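Local coordinates for protein tRNA (guanine(26)-N(2))-dimethyltransferase (Pyrococcus horikoshii, PDB 2DUL) that transfers two methyl groups from S-adenosyl-L-methionine to the N2 amino group of guanine 26 in a number of tRNAs, at residues Leu219-Asp224 with Lys310-Glu315; Phe259-Gly264 with Val276-Leu281; His325-Arg330 with Glu369-Thr374; Ser343-Arg346 with Glu351-Arg354. One frame throughout, in Å; residues are numbered along the deposited sequence.

Contact 1 (Leu219-Asp224 with Lys310-Glu315); sequences LAYYKD and KMIDQE. With GOL (glycerol), chain B.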
# COMPACT_ATOMS: atom_id res chain seq x y z
N LEU A 219 4.01 -4.53 -4.15
CA LEU A 219 3.57 -4.99 -2.84
C LEU A 219 2.35 -4.21 -2.40
O LEU A 219 2.35 -2.98 -2.43
CB LEU A 219 4.69 -4.79 -1.81
CG LEU A 219 4.29 -4.99 -0.34
CD1 LEU A 219 3.87 -6.43 -0.10
CD2 LEU A 219 5.46 -4.62 0.56
N ALA A 220 1.30 -4.92 -2.01
CA ALA A 220 0.08 -4.28 -1.53
C ALA A 220 -0.36 -5.09 -0.33
O ALA A 220 -0.38 -6.33 -0.38
CB ALA A 220 -0.99 -4.29 -2.61
N TYR A 221 -0.70 -4.41 0.75
CA TYR A 221 -1.10 -5.11 1.96
C TYR A 221 -2.00 -4.27 2.86
O TYR A 221 -2.19 -3.08 2.63
CB TYR A 221 0.17 -5.53 2.73
CG TYR A 221 0.99 -4.37 3.26
CD1 TYR A 221 0.72 -3.82 4.51
CD2 TYR A 221 2.03 -3.81 2.51
CE1 TYR A 221 1.47 -2.75 5.01
CE2 TYR A 221 2.78 -2.74 2.99
CZ TYR A 221 2.49 -2.22 4.25
OH TYR A 221 3.23 -1.16 4.75
N TYR A 222 -2.55 -4.93 3.87
CA TYR A 222 -3.41 -4.29 4.85
C TYR A 222 -2.73 -4.41 6.20
O TYR A 222 -2.12 -5.43 6.51
CB TYR A 222 -4.77 -4.99 4.91
CG TYR A 222 -5.61 -4.54 6.09
CD1 TYR A 222 -6.34 -3.36 6.03
CD2 TYR A 222 -5.62 -5.27 7.28
CE1 TYR A 222 -7.06 -2.91 7.13
CE2 TYR A 222 -6.33 -4.83 8.38
CZ TYR A 222 -7.05 -3.65 8.31
OH TYR A 222 -7.75 -3.19 9.40
N LYS A 223 -2.82 -3.36 7.02
CA LYS A 223 -2.22 -3.38 8.34
C LYS A 223 -2.83 -2.33 9.26
O LYS A 223 -2.82 -1.14 8.96
CB LYS A 223 -0.71 -3.14 8.25
CG LYS A 223 0.04 -3.29 9.58
CD LYS A 223 0.07 -4.74 10.03
CE LYS A 223 0.98 -4.94 11.23
NZ LYS A 223 0.44 -4.31 12.46
N ASP A 224 -3.37 -2.80 10.38
CA ASP A 224 -3.96 -1.94 11.39
C ASP A 224 -4.80 -0.79 10.82
O ASP A 224 -4.51 0.38 11.04
CB ASP A 224 -2.87 -1.37 12.29
CG ASP A 224 -3.40 -0.88 13.62
OD1 ASP A 224 -2.66 -0.20 14.36
OD2 ASP A 224 -4.57 -1.18 13.94
N LYS A 310 7.70 -11.25 6.65
CA LYS A 310 7.84 -12.70 6.58
C LYS A 310 6.48 -13.35 6.33
O LYS A 310 6.38 -14.34 5.61
CB LYS A 310 8.46 -13.25 7.87
CG LYS A 310 9.94 -12.91 8.02
CD LYS A 310 10.51 -13.43 9.34
CE LYS A 310 11.99 -13.11 9.45
NZ LYS A 310 12.57 -13.55 10.75
N MET A 311 5.44 -12.78 6.94
CA MET A 311 4.09 -13.29 6.76
C MET A 311 3.70 -13.15 5.29
O MET A 311 3.21 -14.09 4.67
CB MET A 311 3.11 -12.52 7.64
CG MET A 311 1.64 -12.80 7.34
SD MET A 311 1.19 -14.54 7.53
CE MET A 311 0.58 -14.53 9.22
N ILE A 312 3.92 -11.96 4.73
CA ILE A 312 3.58 -11.69 3.34
C ILE A 312 4.46 -12.49 2.38
O ILE A 312 4.00 -12.97 1.34
CB ILE A 312 3.70 -10.18 3.02
CG1 ILE A 312 2.68 -9.41 3.85
CG2 ILE A 312 3.48 -9.93 1.53
CD1 ILE A 312 2.79 -7.90 3.71
N ASP A 313 5.73 -12.65 2.74
CA ASP A 313 6.66 -13.40 1.91
C ASP A 313 6.24 -14.86 1.77
O ASP A 313 6.35 -15.45 0.69
CB ASP A 313 8.07 -13.30 2.50
CG ASP A 313 9.10 -14.08 1.71
OD1 ASP A 313 9.15 -13.93 0.47
OD2 ASP A 313 9.87 -14.85 2.33
N GLN A 314 5.75 -15.46 2.85
CA GLN A 314 5.34 -16.86 2.79
C GLN A 314 3.87 -17.03 2.41
O GLN A 314 3.40 -18.14 2.15
CB GLN A 314 5.61 -17.54 4.13
CG GLN A 314 4.71 -17.09 5.26
CD GLN A 314 3.81 -18.20 5.75
OE1 GLN A 314 3.10 -18.84 4.97
NE2 GLN A 314 3.83 -18.44 7.06
N GLU A 315 3.14 -15.92 2.38
CA GLU A 315 1.73 -15.95 2.04
C GLU A 315 1.49 -16.31 0.58
O GLU A 315 2.14 -15.77 -0.32
CB GLU A 315 1.10 -14.59 2.35
CG GLU A 315 -0.42 -14.56 2.29
CD GLU A 315 -0.99 -13.26 2.82
OE1 GLU A 315 -0.46 -12.76 3.84
OE2 GLU A 315 -1.96 -12.74 2.23
C1 GOL B . 0.86 -11.90 -0.60
O1 GOL B . 0.58 -13.09 -1.35
C2 GOL B . -0.33 -10.94 -0.67
O2 GOL B . -1.50 -11.58 -0.13
C3 GOL B . -0.01 -9.68 0.12
O3 GOL B . -1.13 -8.79 0.07

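Contact 2 (Phe259-Gly264 with Val276-Leu281); sequences FELEQG and VWLGPL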
# COMPACT_ATOMS: atom_id res chain seq x y z
N PHE A 259 -16.92 -17.82 -2.42
CA PHE A 259 -16.76 -16.70 -3.33
C PHE A 259 -16.54 -17.20 -4.75
O PHE A 259 -16.15 -18.35 -4.96
CB PHE A 259 -15.58 -15.81 -2.90
CG PHE A 259 -14.22 -16.49 -2.96
CD1 PHE A 259 -13.59 -16.72 -4.18
CD2 PHE A 259 -13.58 -16.88 -1.79
CE1 PHE A 259 -12.33 -17.32 -4.23
CE2 PHE A 259 -12.32 -17.48 -1.82
CZ PHE A 259 -11.69 -17.71 -3.05
N GLU A 260 -16.83 -16.34 -5.72
CA GLU A 260 -16.66 -16.67 -7.13
C GLU A 260 -15.92 -15.48 -7.73
O GLU A 260 -16.10 -14.35 -7.29
CB GLU A 260 -18.01 -16.82 -7.84
CG GLU A 260 -19.02 -17.68 -7.11
CD GLU A 260 -20.36 -17.74 -7.83
OE1 GLU A 260 -20.68 -16.79 -8.58
OE2 GLU A 260 -21.10 -18.73 -7.63
N LEU A 261 -15.10 -15.74 -8.74
CA LEU A 261 -14.35 -14.67 -9.38
C LEU A 261 -14.77 -14.52 -10.83
O LEU A 261 -15.04 -15.51 -11.51
CB LEU A 261 -12.85 -14.95 -9.33
CG LEU A 261 -12.23 -15.31 -7.97
CD1 LEU A 261 -10.77 -15.69 -8.18
CD2 LEU A 261 -12.37 -14.14 -7.01
N GLU A 262 -14.84 -13.28 -11.31
CA GLU A 262 -15.17 -13.05 -12.70
C GLU A 262 -14.21 -12.01 -13.27
O GLU A 262 -14.24 -10.85 -12.87
CB GLU A 262 -16.61 -12.57 -12.88
CG GLU A 262 -16.91 -12.21 -14.33
CD GLU A 262 -18.38 -11.94 -14.59
OE1 GLU A 262 -19.04 -11.30 -13.75
OE2 GLU A 262 -18.87 -12.37 -15.66
N GLN A 263 -13.36 -12.44 -14.18
CA GLN A 263 -12.41 -11.53 -14.78
C GLN A 263 -13.10 -10.84 -15.95
O GLN A 263 -13.73 -11.49 -16.78
CB GLN A 263 -11.17 -12.30 -15.26
CG GLN A 263 -9.90 -11.46 -15.26
CD GLN A 263 -8.64 -12.31 -15.37
OE1 GLN A 263 -8.48 -13.30 -14.65
NE2 GLN A 263 -7.73 -11.92 -16.26
N GLY A 264 -12.98 -9.52 -16.00
CA GLY A 264 -13.62 -8.77 -17.06
C GLY A 264 -13.80 -7.34 -16.61
O GLY A 264 -13.85 -7.06 -15.41
N VAL A 276 -12.34 -4.90 -8.84
CA VAL A 276 -11.17 -5.10 -8.01
C VAL A 276 -10.04 -5.64 -8.88
O VAL A 276 -10.28 -6.16 -9.97
CB VAL A 276 -11.40 -6.13 -6.87
CG1 VAL A 276 -12.48 -5.63 -5.92
CG2 VAL A 276 -11.78 -7.48 -7.48
N TRP A 277 -8.82 -5.51 -8.38
CA TRP A 277 -7.65 -6.03 -9.07
C TRP A 277 -7.65 -7.53 -8.74
O TRP A 277 -7.76 -7.90 -7.57
CB TRP A 277 -6.39 -5.37 -8.49
CG TRP A 277 -5.10 -5.92 -8.98
CD1 TRP A 277 -4.24 -6.73 -8.30
CD2 TRP A 277 -4.47 -5.64 -10.24
NE1 TRP A 277 -3.11 -6.96 -9.05
CE2 TRP A 277 -3.23 -6.31 -10.25
CE3 TRP A 277 -4.84 -4.89 -11.37
CZ2 TRP A 277 -2.35 -6.25 -11.34
CZ3 TRP A 277 -3.97 -4.83 -12.45
CH2 TRP A 277 -2.73 -5.51 -12.42
N LEU A 278 -7.57 -8.38 -9.76
CA LEU A 278 -7.55 -9.83 -9.54
C LEU A 278 -6.16 -10.38 -9.84
O LEU A 278 -5.95 -11.60 -9.88
CB LEU A 278 -8.58 -10.54 -10.42
CG LEU A 278 -10.06 -10.30 -10.11
CD1 LEU A 278 -10.93 -11.12 -11.04
CD2 LEU A 278 -10.34 -10.69 -8.66
N GLY A 279 -5.20 -9.49 -10.05
CA GLY A 279 -3.84 -9.92 -10.32
C GLY A 279 -3.07 -10.12 -9.04
O GLY A 279 -3.66 -10.17 -7.96
N PRO A 280 -1.73 -10.26 -9.12
CA PRO A 280 -0.87 -10.46 -7.95
C PRO A 280 -0.91 -9.27 -6.99
O PRO A 280 -1.07 -8.13 -7.43
CB PRO A 280 0.52 -10.62 -8.56
CG PRO A 280 0.24 -11.11 -9.97
CD PRO A 280 -0.95 -10.28 -10.36
N LEU A 281 -0.77 -9.53 -5.70
CA LEU A 281 -0.73 -8.44 -4.73
C LEU A 281 0.71 -8.26 -4.27
O LEU A 281 1.00 -7.46 -3.39
CB LEU A 281 -1.65 -8.72 -3.52
CG LEU A 281 -3.14 -8.48 -3.79
CD1 LEU A 281 -3.93 -8.67 -2.49
CD2 LEU A 281 -3.35 -7.06 -4.33

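Contact 3 (His325-Arg330 with Glu369-Thr374); sequences HAIGRR and EVFIET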
# COMPACT_ATOMS: atom_id res chain seq x y z
N HIS A 325 -13.31 -19.08 10.92
CA HIS A 325 -14.27 -18.62 11.92
C HIS A 325 -15.59 -18.17 11.29
O HIS A 325 -16.65 -18.68 11.63
CB HIS A 325 -13.66 -17.48 12.74
CG HIS A 325 -14.53 -17.03 13.87
ND1 HIS A 325 -15.62 -16.22 13.69
CD2 HIS A 325 -14.49 -17.32 15.19
CE1 HIS A 325 -16.22 -16.02 14.85
NE2 HIS A 325 -15.55 -16.68 15.78
N ALA A 326 -15.51 -17.22 10.36
CA ALA A 326 -16.71 -16.71 9.70
C ALA A 326 -17.51 -17.80 8.98
O ALA A 326 -18.73 -17.83 9.06
CB ALA A 326 -16.33 -15.60 8.72
N ILE A 327 -16.81 -18.69 8.28
CA ILE A 327 -17.49 -19.77 7.57
C ILE A 327 -18.19 -20.69 8.55
O ILE A 327 -19.29 -21.18 8.28
CB ILE A 327 -16.50 -20.58 6.70
CG1 ILE A 327 -16.00 -19.69 5.55
CG2 ILE A 327 -17.19 -21.82 6.14
CD1 ILE A 327 -15.02 -20.38 4.60
N GLY A 328 -17.57 -20.91 9.70
CA GLY A 328 -18.18 -21.75 10.72
C GLY A 328 -19.51 -21.13 11.16
O GLY A 328 -20.50 -21.84 11.31
N ARG A 329 -19.53 -19.82 11.34
CA ARG A 329 -20.75 -19.14 11.76
C ARG A 329 -21.81 -19.12 10.66
O ARG A 329 -23.00 -19.28 10.94
CB ARG A 329 -20.45 -17.70 12.20
CG ARG A 329 -19.54 -17.59 13.41
CD ARG A 329 -19.38 -16.16 13.89
NE ARG A 329 -20.60 -15.61 14.46
CZ ARG A 329 -21.55 -15.00 13.76
NH1 ARG A 329 -21.42 -14.85 12.45
NH2 ARG A 329 -22.64 -14.54 14.37
N ARG A 330 -21.38 -18.92 9.42
CA ARG A 330 -22.32 -18.88 8.29
C ARG A 330 -22.97 -20.24 8.05
O ARG A 330 -24.19 -20.33 7.89
CB ARG A 330 -21.60 -18.42 7.01
CG ARG A 330 -21.12 -16.97 7.05
CD ARG A 330 -20.48 -16.55 5.73
NE ARG A 330 -19.92 -15.20 5.80
CZ ARG A 330 -20.64 -14.08 5.82
NH1 ARG A 330 -21.97 -14.13 5.76
NH2 ARG A 330 -20.03 -12.90 5.91
N GLU A 369 -15.52 -26.56 -1.53
CA GLU A 369 -16.06 -27.79 -0.97
C GLU A 369 -15.01 -28.65 -0.29
O GLU A 369 -15.29 -29.29 0.72
CB GLU A 369 -16.77 -28.61 -2.04
CG GLU A 369 -18.00 -27.93 -2.65
CD GLU A 369 -19.04 -27.52 -1.61
OE1 GLU A 369 -19.15 -28.18 -0.55
OE2 GLU A 369 -19.78 -26.55 -1.88
N VAL A 370 -13.80 -28.66 -0.83
CA VAL A 370 -12.73 -29.44 -0.22
C VAL A 370 -12.34 -28.78 1.10
O VAL A 370 -12.06 -29.46 2.09
CB VAL A 370 -11.49 -29.52 -1.13
CG1 VAL A 370 -10.31 -30.11 -0.35
CG2 VAL A 370 -11.79 -30.38 -2.34
N PHE A 371 -12.32 -27.45 1.12
CA PHE A 371 -11.97 -26.72 2.33
C PHE A 371 -12.97 -27.04 3.44
O PHE A 371 -12.58 -27.33 4.57
CB PHE A 371 -11.98 -25.21 2.07
CG PHE A 371 -11.55 -24.39 3.26
CD1 PHE A 371 -10.20 -24.24 3.56
CD2 PHE A 371 -12.49 -23.77 4.08
CE1 PHE A 371 -9.78 -23.49 4.67
CE2 PHE A 371 -12.09 -23.02 5.20
CZ PHE A 371 -10.74 -22.88 5.49
N ILE A 372 -14.26 -26.98 3.11
CA ILE A 372 -15.32 -27.25 4.08
C ILE A 372 -15.23 -28.65 4.66
O ILE A 372 -15.38 -28.85 5.87
CB ILE A 372 -16.72 -27.06 3.43
CG1 ILE A 372 -16.88 -25.62 2.96
CG2 ILE A 372 -17.81 -27.42 4.44
CD1 ILE A 372 -16.64 -24.59 4.03
N GLU A 373 -14.99 -29.63 3.80
CA GLU A 373 -14.88 -31.01 4.25
C GLU A 373 -13.67 -31.13 5.18
O GLU A 373 -13.68 -31.93 6.11
CB GLU A 373 -14.73 -31.96 3.06
CG GLU A 373 -14.72 -33.44 3.46
CD GLU A 373 -14.77 -34.37 2.26
OE1 GLU A 373 -13.81 -34.39 1.47
OE2 GLU A 373 -15.79 -35.08 2.10
N THR A 374 -12.64 -30.33 4.93
CA THR A 374 -11.43 -30.37 5.74
C THR A 374 -11.56 -29.66 7.09
O THR A 374 -10.96 -30.08 8.07
CB THR A 374 -10.24 -29.75 4.99
OG1 THR A 374 -10.06 -30.43 3.74
CG2 THR A 374 -8.97 -29.86 5.82

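Contact 4 (Ser343-Arg346 with Glu351-Arg354); sequences SALR and EATR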
# COMPACT_ATOMS: atom_id res chain seq x y z
N SER A 343 -2.28 -27.92 7.74
CA SER A 343 -1.54 -29.18 7.65
C SER A 343 -2.33 -30.21 6.86
O SER A 343 -1.78 -30.90 6.00
CB SER A 343 -1.24 -29.72 9.05
OG SER A 343 -0.35 -28.87 9.75
N ALA A 344 -3.62 -30.30 7.14
CA ALA A 344 -4.49 -31.25 6.45
C ALA A 344 -4.56 -30.95 4.95
O ALA A 344 -4.52 -31.87 4.13
CB ALA A 344 -5.88 -31.22 7.06
N LEU A 345 -4.68 -29.68 4.59
CA LEU A 345 -4.76 -29.29 3.18
C LEU A 345 -3.48 -29.65 2.43
O LEU A 345 -3.52 -30.17 1.32
CB LEU A 345 -5.03 -27.79 3.06
CG LEU A 345 -6.47 -27.37 3.40
CD1 LEU A 345 -6.57 -25.85 3.47
CD2 LEU A 345 -7.42 -27.93 2.35
N ARG A 346 -2.34 -29.36 3.05
CA ARG A 346 -1.05 -29.65 2.45
C ARG A 346 -0.87 -31.16 2.28
O ARG A 346 -0.29 -31.61 1.29
CB ARG A 346 0.08 -29.07 3.31
CG ARG A 346 0.13 -27.55 3.28
CD ARG A 346 1.18 -26.99 4.23
NE ARG A 346 1.25 -25.53 4.14
CZ ARG A 346 2.00 -24.77 4.93
NH1 ARG A 346 2.76 -25.31 5.88
NH2 ARG A 346 2.00 -23.45 4.77
N GLU A 351 -1.91 -26.22 -1.82
CA GLU A 351 -1.11 -25.15 -1.24
C GLU A 351 -2.02 -24.48 -0.23
O GLU A 351 -3.21 -24.29 -0.49
CB GLU A 351 -0.72 -24.15 -2.32
CG GLU A 351 0.24 -24.70 -3.37
CD GLU A 351 0.20 -23.90 -4.65
OE1 GLU A 351 -0.80 -24.02 -5.39
OE2 GLU A 351 1.15 -23.13 -4.91
N ALA A 352 -1.48 -24.15 0.94
CA ALA A 352 -2.27 -23.50 1.98
C ALA A 352 -1.36 -22.75 2.93
O ALA A 352 -0.37 -23.31 3.41
CB ALA A 352 -3.08 -24.54 2.74
N THR A 353 -1.69 -21.50 3.21
CA THR A 353 -0.90 -20.68 4.12
C THR A 353 -1.82 -19.75 4.90
O THR A 353 -3.00 -19.61 4.59
CB THR A 353 0.09 -19.76 3.36
OG1 THR A 353 -0.65 -18.73 2.68
CG2 THR A 353 0.91 -20.54 2.36
N ARG A 354 -1.26 -19.13 5.93
CA ARG A 354 -2.01 -18.17 6.73
C ARG A 354 -1.92 -16.89 5.90
O ARG A 354 -1.18 -16.84 4.92
CB ARG A 354 -1.32 -17.95 8.08
CG ARG A 354 -1.38 -19.14 9.03
CD ARG A 354 -0.40 -18.96 10.18
NE ARG A 354 -0.43 -20.09 11.12
CZ ARG A 354 -1.35 -20.25 12.06
NH1 ARG A 354 -1.29 -21.31 12.86
NH2 ARG A 354 -2.31 -19.36 12.21
O HOH W 1 1.65 -24.81 0.93

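Contact 1 (Leu219-Asp224 with Lys310-Glu315)
E315 OE2 is gripped by two hydroxyls: glycerol O2 donates to it at 2.7 Å, and T355 OG1 is its second partner. The glycerol, probably left from the crystallisation liquor, carries the polar side of the contact. Its O3 donates to the carbonyl A220 O at 2.6 Å, and its O1 reaches the backbone E315 O at a longer 3.3 Å. It therefore bridges strand and helix end, and it also bonds H356 NE2. E315 swings its CG opposite the backbone N (chi1 -170°) and runs on extended, which carries the carboxylate away from its helix; its other oxygen, OE1, is hydrogen-bonded to H356 N. Glutamate suits the place, since two carboxylate oxygens can serve several donors at once. Were E315 an alanine, T355 OG1 and H356 N would probably be left without this acceptor and glycerol O2 would lose its carboxylate partner, leaving O1 held by the backbone E315 O.

The apolar side rests on I312, whose two branches go to different residues. CD1 lies 3.7 Å from Y221 CB and approaches the ring obliquely, while CG2 meets L219 CD1 at 3.9 Å and touches glycerol C3 at 3.8 Å. A beta-branched residue can fill both places. Y221 lies near the predicted S-adenosyl-L-methionine site, its side chain about 8 Å from that of R61.

K282 NZ holds both I312 O and E315 O, where helix 302-314 ends. The edge strand 213-223 of the mixed nine-stranded sheet of this class I-like S-adenosyl-L-methionine methyltransferase pairs with strand 226-235, and helix 192-209 touches A220 and Y222.

Contact 2 (Phe259-Gly264 with Val276-Leu281)
L278 carries the apolar contact alone from its side, and its two methyls are divided between different parts of strand 259-263. CD1 lies against the backbone, 3.8 Å from the carbonyl oxygen E262 O and 4.0 Å from Q263 CA. CD2 meets the methyl L261 CD2 at 4.3 Å, a looser touch near the surface. With CG set opposite its own carbonyl carbon (chi1 -68°), L278 directs its fork toward the strand. A leucine fits because it has two methyls to offer and makes no polar demand on the carbonyl it leans on.

The polar groups are settled on each side separately. E262 turns its carboxylate from the contact to Y251 OH and T268 OG1, and Q263 gives its NE2 to E245 O, so both contribute to L278 mainly through their backbone or aliphatic part. Within 276-281 the chain folds back on W277: NE1 donates to P280 O at 2.9 Å with an N-H...O angle of 151°. The oxygen lies near the indole plane, although the donor stands above the carbonyl plane. G279 N passes 3.3 Å above one face of the same indole, near its rim, so the ring backs the turn that follows the strand.

Strands 259-263 and 273-277 are the two edges of a three-stranded antiparallel sheet. Strand 247-252 runs between them, pairing E262 with Y249 and V276 with G248, while helix 192-209 packs on V276 and W277.

Contact 3 (His325-Arg330 with Glu369-Thr374)
I327 meets I372 at 3.5 Å, CG2 to CD1, a close approach for two methyl-bearing branches. Its other branch ends at CD1, 4.0 Å from F371 CE2, and comes to the ring obliquely. I327 can serve both because CG2 stands opposite the backbone N while CG1 stands opposite the carbonyl carbon, so each neighbour receives its own methyl. I372 starts off beside the contact and comes in only at the end: chi1 of -61° followed by chi2 of -55° folds CD1 back to reach I327. Isoleucine and phenylalanine suit these places by putting bulk and no polar group where the two helices meet.

Strand 322-323, helices 324-331 and 338-347, and the hairpin of strands 352-355 and 361-364 come in an order consistent with a winged helix, and the C-terminal helix 368-375 packs here on helix 324-331.

Further out, F371 is placed by the ring of Y322, whose plane is turned about 35° from its own, and by I341 and L345 of helix 338-347. T374, one turn on from V370, turns its hydroxyl back on the helix: OG1 donates to V370 O at 2.8 Å. T374 N reaches that oxygen from the opposite face of its plane, at 3.0 Å, and OG1 is also bonded to Q348 NE2. On the other helix, R330 is fixed by a salt bridge to E190 and a bond from NH1 to D254 O.

Contact 4 (Ser343-Arg346 with Glu351-Arg354)
A352 O is gripped side-on by the guanidinium of R346, with NE at 2.8 Å and NH2 at 2.7 Å. Both donors lie in the carbonyl plane, and because one oxygen is shared between them each bond is bent, with N-H...O angles of 133° and 135°. An extended chain from CG to NE carries the group from the helix to the strand, a span that suits arginine. The amide A352 N is satisfied too: it donates to a water at 3.2 Å, which also accepts a weak bond from R346 NE.

T353 divides its branches: OG1, set between backbone N and carbonyl carbon, donates to R354 O at 3.0 Å and is bonded to L316 N, while CG2 lies at the guanidinium edge, 3.9 Å from R346 NH2. A valine at T353 would probably leave L316 N without this acceptor and the hydroxyl's hold on R354 O undone. On the apolar side, A352 CB sits against L345 CB and CD1, both 3.8 Å away; alanine suits a place this close to L345.

Strand 352-355 is an outer strand of its sheet, and an arginine with a water thus serves A352's backbone polar groups, consistent with stabilising an edge by side chain instead of another strand.

Along the chain, strand 213-223 opens contact 1, which closes only at helix 302-314. Contact 2 lies wholly within that long excursion, closing a short loop between the edges of the three-stranded sheet, and the two meet where A220 N lies 2.9 Å from L281 O, a probable hydrogen bond. Contact 3 begins after contact 1 is complete and spans from helix 324-331 to the C-terminal helix; contact 4, a short connection from helix 338-347 to strand 352-355, falls inside it. No two loops cross. T374 packs on A344 and L345, and F371 on L345, while Q314 and E315 of contact 1 pack on T353 and R354, tying the methyltransferase sheet to the C-terminal part.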